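PDB 3OMB: extracellular solute-binding protein, family 1, which probably captures a solute, most likely a carbohydrate, outside the cell for an ABC-type importer, and also carries a bound magnesium ion. Local coordinates for residues T163-L168 with T222-M227. Sequence-based numbering, arbitrary orientation.
Sequences TGQHML and TWYSPM
Gln165 reaches Trp223 and Tyr224 with a bent side chain: CG stands anti to the carbonyl carbon, beside the backbone N, and chi2 of -66° swings CD toward 222-227. The amide then uses both ends. Its OE1 accepts from Tyr224 N at 2.8 Å, nearly straight (163°) and in the carbonyl plane, so a peptide N-H at the heart of the type II turn 222-225 gains a partner. Its NE2 donates to Asn240 OD1 and lies over one face of the Trp223 indole, toward the rim, 3.5 Å from CD2, with amide and ring planes 68° apart. Tryptophan suits this place by offering that broad face while its NE1 donates to Asn240 O. An alanine in place of Gln165 would probably leave Tyr224 N without its acceptor, deprive Asn240 OD1 of the NE2 donor and open a gap over the indole. Gly164 fits because a CB would collide with Trp223 CZ3, and its O meets the Tyr224 ring edge, 3.3 Å from CE1. Gln165 N donates to Thr163 OG1 in an ST turn; Asp343 also bonds this hydroxyl. The contact joins the loop leading into strand 166-170 to the loop between strands 209-211 and 248-251, with Tyr224 resting on Phe309 of strand 305-310 and helix 436-452 packing against His166.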
ATOM      1  N   THR A 163      -0.521  -4.798  -8.303  1.00 15.75           N
ATOM      2  CA  THR A 163      -0.531  -3.450  -7.733  1.00 15.09           C
ATOM      3  C   THR A 163      -1.897  -3.036  -7.235  1.00 15.04           C
ATOM      4  O   THR A 163      -2.889  -3.522  -7.713  1.00 14.19           O
ATOM      5  CB  THR A 163       0.012  -2.382  -8.709  1.00 15.02           C
ATOM      6  OG1 THR A 163      -0.062  -1.098  -8.078  1.00 15.37           O
ATOM      7  CG2 THR A 163      -0.782  -2.339 -10.026  1.00 13.78           C
ATOM      8  N   GLY A 164      -1.932  -2.123  -6.270  1.00 15.71           N
ATOM      9  CA  GLY A 164      -3.195  -1.560  -5.829  1.00 15.82           C
ATOM     10  C   GLY A 164      -3.600  -0.328  -6.622  1.00 15.80           C
ATOM     11  O   GLY A 164      -4.707   0.185  -6.439  1.00 15.80           O
ATOM     12  N   GLN A 165      -2.718   0.138  -7.506  1.00 15.44           N
ATOM     13  CA  GLN A 165      -2.958   1.359  -8.292  1.00 15.48           C
ATOM     14  C   GLN A 165      -3.496   1.027  -9.667  1.00 15.37           C
ATOM     15  O   GLN A 165      -2.911   0.208 -10.378  1.00 16.44           O
ATOM     16  CB  GLN A 165      -1.655   2.154  -8.451  1.00 15.42           C
ATOM     17  CG  GLN A 165      -0.759   2.120  -7.201  1.00 15.80           C
ATOM     18  CD  GLN A 165      -1.388   2.818  -6.017  1.00 17.77           C
ATOM     19  OE1 GLN A 165      -1.969   3.919  -6.153  1.00 17.37           O
ATOM     20  NE2 GLN A 165      -1.284   2.185  -4.833  1.00 16.31           N
ATOM     21  N   HIS A 166      -4.614   1.653 -10.048  1.00 14.82           N
ATOM     22  CA  HIS A 166      -5.213   1.453 -11.359  1.00 13.95           C
ATOM     23  C   HIS A 166      -5.801   2.752 -11.853  1.00 14.19           C
ATOM     24  O   HIS A 166      -5.996   3.676 -11.064  1.00 13.88           O
ATOM     25  CB  HIS A 166      -6.285   0.370 -11.301  1.00 14.01           C
ATOM     26  CG  HIS A 166      -5.868  -0.801 -10.475  1.00 15.05           C
ATOM     27  ND1 HIS A 166      -6.176  -0.903  -9.137  1.00 16.34           N
ATOM     28  CD2 HIS A 166      -5.067  -1.853 -10.761  1.00 15.70           C
ATOM     29  CE1 HIS A 166      -5.631  -2.003  -8.645  1.00 17.86           C
ATOM     30  NE2 HIS A 166      -4.957  -2.602  -9.612  1.00 17.93           N
HETATM   31  N   MSE A 167      -6.015   2.832 -13.163  1.00 14.13           N
HETATM   32  CA  MSE A 167      -6.626   3.984 -13.791  1.00 14.81           C
HETATM   33  C   MSE A 167      -7.960   3.521 -14.357  1.00 15.14           C
HETATM   34  O   MSE A 167      -8.019   2.606 -15.173  1.00 16.35           O
HETATM   35  CB  MSE A 167      -5.716   4.483 -14.920  1.00 15.02           C
HETATM   36  CG  MSE A 167      -6.274   5.671 -15.658  1.00 17.22           C
HETATM   37 SE   MSE A 167      -4.966   6.332 -16.901  0.75 19.46          SE
HETATM   38  CE  MSE A 167      -5.769   8.047 -17.310  1.00 20.33           C
ATOM     39  N   LEU A 168      -9.036   4.145 -13.915  1.00 15.63           N
ATOM     40  CA  LEU A 168     -10.389   3.700 -14.232  1.00 15.93           C
ATOM     41  C   LEU A 168     -11.066   4.676 -15.168  1.00 16.66           C
ATOM     42  O   LEU A 168     -10.902   5.894 -15.037  1.00 17.95           O
ATOM     43  CB  LEU A 168     -11.209   3.608 -12.948  1.00 15.45           C
ATOM     44  CG  LEU A 168     -10.575   2.794 -11.831  1.00 15.79           C
ATOM     45  CD1 LEU A 168     -11.391   2.928 -10.536  1.00 14.92           C
ATOM     46  CD2 LEU A 168     -10.386   1.290 -12.279  1.00 15.85           C
ATOM     47  N   THR A 222       0.675   9.752  -2.442  1.00 18.06           N
ATOM     48  CA  THR A 222      -0.341   8.878  -1.862  1.00 17.92           C
ATOM     49  C   THR A 222      -0.763   7.747  -2.813  1.00 17.37           C
ATOM     50  O   THR A 222      -0.431   7.731  -4.012  1.00 16.99           O
ATOM     51  CB  THR A 222      -1.651   9.667  -1.574  1.00 18.29           C
ATOM     52  OG1 THR A 222      -2.213  10.109  -2.823  1.00 19.37           O
ATOM     53  CG2 THR A 222      -1.388  10.874  -0.722  1.00 18.78           C
ATOM     54  N   TRP A 223      -1.542   6.826  -2.266  1.00 17.22           N
ATOM     55  CA  TRP A 223      -2.302   5.903  -3.091  1.00 16.87           C
ATOM     56  C   TRP A 223      -3.111   6.754  -4.055  1.00 16.21           C
ATOM     57  O   TRP A 223      -3.648   7.800  -3.677  1.00 15.26           O
ATOM     58  CB  TRP A 223      -3.223   5.022  -2.236  1.00 16.54           C
ATOM     59  CG  TRP A 223      -2.510   3.875  -1.601  1.00 18.57           C
ATOM     60  CD1 TRP A 223      -1.431   3.954  -0.757  1.00 19.59           C
ATOM     61  CD2 TRP A 223      -2.813   2.470  -1.733  1.00 19.32           C
ATOM     62  NE1 TRP A 223      -1.058   2.699  -0.364  1.00 20.16           N
ATOM     63  CE2 TRP A 223      -1.882   1.771  -0.941  1.00 19.65           C
ATOM     64  CE3 TRP A 223      -3.780   1.743  -2.441  1.00 20.11           C
ATOM     65  CZ2 TRP A 223      -1.870   0.365  -0.841  1.00 20.06           C
ATOM     66  CZ3 TRP A 223      -3.773   0.345  -2.342  1.00 21.34           C
ATOM     67  CH2 TRP A 223      -2.808  -0.327  -1.552  1.00 20.83           C
ATOM     68  N   TYR A 224      -3.142   6.311  -5.305  1.00 15.97           N
ATOM     69  CA  TYR A 224      -3.982   6.900  -6.324  1.00 16.92           C
ATOM     70  C   TYR A 224      -3.512   8.322  -6.652  1.00 17.25           C
ATOM     71  O   TYR A 224      -4.290   9.127  -7.172  1.00 18.60           O
ATOM     72  CB  TYR A 224      -5.489   6.819  -5.962  1.00 16.15           C
ATOM     73  CG  TYR A 224      -5.921   5.496  -5.332  1.00 18.68           C
ATOM     74  CD1 TYR A 224      -5.584   4.261  -5.930  1.00 19.86           C
ATOM     75  CD2 TYR A 224      -6.685   5.470  -4.158  1.00 20.53           C
ATOM     76  CE1 TYR A 224      -5.962   3.046  -5.358  1.00 20.23           C
ATOM     77  CE2 TYR A 224      -7.082   4.234  -3.568  1.00 22.22           C
ATOM     78  CZ  TYR A 224      -6.714   3.043  -4.192  1.00 22.98           C
ATOM     79  OH  TYR A 224      -7.071   1.835  -3.658  1.00 25.74           O
ATOM     80  N   SER A 225      -2.242   8.619  -6.366  1.00 17.08           N
ATOM     81  CA  SER A 225      -1.674   9.933  -6.650  1.00 17.28           C
ATOM     82  C   SER A 225      -1.827  10.296  -8.114  1.00 17.17           C
ATOM     83  O   SER A 225      -1.699   9.414  -8.992  1.00 16.35           O
ATOM     84  CB  SER A 225      -0.185   9.954  -6.296  1.00 17.88           C
ATOM     85  OG  SER A 225       0.403  11.202  -6.644  1.00 19.89           O
ATOM     86  N   PRO A 226      -2.093  11.593  -8.396  1.00 17.47           N
ATOM     87  CA  PRO A 226      -2.060  12.047  -9.789  1.00 17.16           C
ATOM     88  C   PRO A 226      -0.716  11.780 -10.474  1.00 18.03           C
ATOM     89  O   PRO A 226      -0.678  11.632 -11.705  1.00 17.77           O
ATOM     90  CB  PRO A 226      -2.334  13.566  -9.699  1.00 17.32           C
ATOM     91  CG  PRO A 226      -2.209  13.931  -8.252  1.00 16.96           C
ATOM     92  CD  PRO A 226      -2.489  12.676  -7.466  1.00 17.69           C
HETATM   93  N   MSE A 227       0.362  11.693  -9.686  1.00 18.34           N
HETATM   94  CA  MSE A 227       1.698  11.334 -10.193  1.00 19.81           C
HETATM   95  C   MSE A 227       1.829   9.908 -10.757  1.00 18.52           C
HETATM   96  O   MSE A 227       2.898   9.517 -11.247  1.00 18.35           O
HETATM   97  CB  MSE A 227       2.749  11.578  -9.106  1.00 21.50           C
HETATM   98  CG  MSE A 227       2.586  12.939  -8.430  1.00 30.79           C
HETATM   99 SE   MSE A 227       2.532  14.436  -9.665  1.00 49.50          SE
HETATM  100  CE  MSE A 227       0.664  14.819  -9.946  1.00 45.78           C
TER